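PDB 5AOQ: torso from Bombyx mori, which probably acts as a receptor tyrosine kinase that binds prothoracicotropic hormone, activates MAPK signalling and takes part in initiating metamorphosis. Local coordinates for residues F85-H90 with K116-W121. Sequence-based numbering, arbitrary orientation.
Sequences FILMEH and KEYQIW
Phe85 lies on strand 83-88, which pairs antiparallel with strand 118-124 at the centre of a four-stranded sheet in the first fibronectin type III domain of the extracellular part; its ring meets that of Phe74. The backbones of Ile86 and Trp121 exchange two hydrogen bonds, N to O and O to N, each at 2.8 Å with the donor in the carbonyl plane. Ile86 CG1, in the crowded position between backbone N and carbonyl carbon (chi1 59°), lies 3.6 Å from Trp121 CB. Leu87 sits on the other face: its CD2 runs alongside Ile120 CG1, 3.6 Å away, while its CB touches Tyr118 CB and CD1. Met88 and Gln119 form a second hydrogen-bonded pair, but Met88 N approaches Gln119 O from above the carbonyl plane. The Met88 side chain crosses that of Trp121 at about a right angle, Met88 CG 3.8 Å from Trp121 CD1; the indole N-H reaches Tyr16 O and, weakly, Gln119 OE1, which also accepts from Tyr16 N. Glu89, extended beyond CG, forms a salt bridge from OE2 to Lys116 NZ at 2.6 Å, using its syn lone pair. An alanine here would remove the carboxylate and probably leave Lys116 less firmly placed. Asp91 OD2 lies near Glu89 OE2, so the lysine's charge probably offsets some of the repulsion between these two acids.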
loop_
_atom_site.group_PDB
_atom_site.type_symbol
_atom_site.label_atom_id
_atom_site.label_comp_id
_atom_site.label_asym_id
_atom_site.label_seq_id
_atom_site.Cartn_x
_atom_site.Cartn_y
_atom_site.Cartn_z
ATOM N N PHE A 85 -16.633 -5.874 17.732
ATOM C CA PHE A 85 -15.808 -5.764 18.930
ATOM C C PHE A 85 -14.997 -4.481 18.918
ATOM O O PHE A 85 -14.483 -4.079 17.873
ATOM C CB PHE A 85 -14.878 -6.969 19.041
ATOM C CG PHE A 85 -15.602 -8.272 19.094
ATOM C CD1 PHE A 85 -16.060 -8.866 17.932
ATOM C CD2 PHE A 85 -15.850 -8.893 20.302
ATOM C CE1 PHE A 85 -16.739 -10.058 17.973
ATOM C CE2 PHE A 85 -16.528 -10.088 20.347
ATOM C CZ PHE A 85 -16.977 -10.667 19.182
ATOM N N ILE A 86 -14.888 -3.844 20.081
ATOM C CA ILE A 86 -14.108 -2.616 20.214
ATOM C C ILE A 86 -13.241 -2.614 21.471
ATOM O O ILE A 86 -13.563 -3.275 22.462
ATOM C CB ILE A 86 -15.022 -1.374 20.249
ATOM C CG1 ILE A 86 -15.997 -1.471 21.426
ATOM C CG2 ILE A 86 -15.775 -1.236 18.931
ATOM C CD1 ILE A 86 -16.814 -0.224 21.662
ATOM N N LEU A 87 -12.147 -1.857 21.413
ATOM C CA LEU A 87 -11.264 -1.640 22.558
ATOM C C LEU A 87 -11.453 -0.233 23.112
ATOM O O LEU A 87 -11.364 0.748 22.370
ATOM C CB LEU A 87 -9.797 -1.848 22.167
ATOM C CG LEU A 87 -9.358 -3.259 21.768
ATOM C CD1 LEU A 87 -7.891 -3.252 21.367
ATOM C CD2 LEU A 87 -9.601 -4.252 22.895
ATOM N N MET A 88 -11.708 -0.141 24.414
ATOM C CA MET A 88 -12.038 1.133 25.048
ATOM C C MET A 88 -10.993 1.607 26.047
ATOM O O MET A 88 -10.563 0.856 26.922
ATOM C CB MET A 88 -13.393 1.033 25.744
ATOM C CG MET A 88 -14.553 1.364 24.834
ATOM S SD MET A 88 -14.491 3.085 24.306
ATOM C CE MET A 88 -15.276 2.967 22.704
ATOM N N GLU A 89 -10.618 2.875 25.899
ATOM C CA GLU A 89 -9.624 3.532 26.738
ATOM C C GLU A 89 -10.300 4.629 27.570
ATOM O O GLU A 89 -11.474 4.931 27.361
ATOM C CB GLU A 89 -8.503 4.094 25.846
ATOM C CG GLU A 89 -7.703 5.262 26.409
ATOM C CD GLU A 89 -6.629 5.746 25.458
ATOM O OE1 GLU A 89 -6.576 5.252 24.312
ATOM O OE2 GLU A 89 -5.833 6.623 25.859
ATOM N N HIS A 90 -9.569 5.209 28.520
ATOM C CA HIS A 90 -10.077 6.321 29.322
ATOM C C HIS A 90 -10.083 7.644 28.558
ATOM O O HIS A 90 -11.112 8.317 28.474
ATOM C CB HIS A 90 -9.244 6.482 30.594
ATOM C CG HIS A 90 -9.544 7.735 31.356
ATOM N ND1 HIS A 90 -8.901 8.930 31.108
ATOM C CD2 HIS A 90 -10.421 7.982 32.358
ATOM C CE1 HIS A 90 -9.368 9.856 31.926
ATOM N NE2 HIS A 90 -10.291 9.307 32.695
ATOM N N LYS A 116 -1.201 0.980 26.419
ATOM C CA LYS A 116 -2.376 1.513 27.099
ATOM C C LYS A 116 -3.300 0.389 27.547
ATOM O O LYS A 116 -3.393 -0.647 26.891
ATOM C CB LYS A 116 -3.144 2.466 26.183
ATOM C CG LYS A 116 -2.437 3.774 25.883
ATOM C CD LYS A 116 -3.343 4.690 25.080
ATOM C CE LYS A 116 -2.791 6.103 24.991
ATOM N NZ LYS A 116 -3.738 7.031 24.312
ATOM N N GLU A 117 -3.981 0.603 28.668
ATOM C CA GLU A 117 -5.031 -0.308 29.101
ATOM C C GLU A 117 -6.274 -0.084 28.256
ATOM O O GLU A 117 -6.671 1.057 28.012
ATOM C CB GLU A 117 -5.364 -0.107 30.581
ATOM C CG GLU A 117 -4.492 -0.901 31.540
ATOM C CD GLU A 117 -5.119 -1.041 32.915
ATOM O OE1 GLU A 117 -6.022 -0.243 33.245
ATOM O OE2 GLU A 117 -4.712 -1.952 33.665
ATOM N N TYR A 118 -6.881 -1.178 27.813
ATOM C CA TYR A 118 -8.132 -1.115 27.070
ATOM C C TYR A 118 -9.154 -2.052 27.690
ATOM O O TYR A 118 -8.800 -2.940 28.467
ATOM C CB TYR A 118 -7.925 -1.479 25.598
ATOM C CG TYR A 118 -7.065 -0.505 24.829
ATOM C CD1 TYR A 118 -7.625 0.604 24.210
ATOM C CD2 TYR A 118 -5.695 -0.696 24.719
ATOM C CE1 TYR A 118 -6.843 1.497 23.503
ATOM C CE2 TYR A 118 -4.907 0.190 24.014
ATOM C CZ TYR A 118 -5.485 1.285 23.408
ATOM O OH TYR A 118 -4.699 2.170 22.705
ATOM N N GLN A 119 -10.422 -1.841 27.354
ATOM C CA GLN A 119 -11.468 -2.791 27.710
ATOM C C GLN A 119 -12.222 -3.227 26.465
ATOM O O GLN A 119 -12.633 -2.399 25.653
ATOM C CB GLN A 119 -12.440 -2.189 28.725
ATOM C CG GLN A 119 -13.430 -3.204 29.277
ATOM C CD GLN A 119 -14.358 -2.617 30.317
ATOM O OE1 GLN A 119 -14.586 -1.408 30.353
ATOM N NE2 GLN A 119 -14.897 -3.474 31.177
ATOM N N ILE A 120 -12.395 -4.536 26.321
ATOM C CA ILE A 120 -13.089 -5.092 25.169
ATOM C C ILE A 120 -14.594 -4.954 25.354
ATOM O O ILE A 120 -15.118 -5.212 26.438
ATOM C CB ILE A 120 -12.738 -6.578 24.952
ATOM C CG1 ILE A 120 -11.217 -6.776 24.939
ATOM C CG2 ILE A 120 -13.362 -7.088 23.656
ATOM C CD1 ILE A 120 -10.783 -8.228 24.947
ATOM N N TRP A 121 -15.281 -4.538 24.295
ATOM C CA TRP A 121 -16.740 -4.502 24.287
ATOM C C TRP A 121 -17.269 -5.138 23.008
ATOM O O TRP A 121 -16.791 -4.834 21.912
ATOM C CB TRP A 121 -17.250 -3.067 24.427
ATOM C CG TRP A 121 -17.018 -2.478 25.785
ATOM C CD1 TRP A 121 -15.881 -1.875 26.234
ATOM C CD2 TRP A 121 -17.952 -2.434 26.870
ATOM N NE1 TRP A 121 -16.046 -1.459 27.533
ATOM C CE2 TRP A 121 -17.310 -1.790 27.947
ATOM C CE3 TRP A 121 -19.268 -2.876 27.037
ATOM C CZ2 TRP A 121 -17.939 -1.579 29.172
ATOM C CZ3 TRP A 121 -19.891 -2.666 28.254
ATOM C CH2 TRP A 121 -19.225 -2.024 29.306
#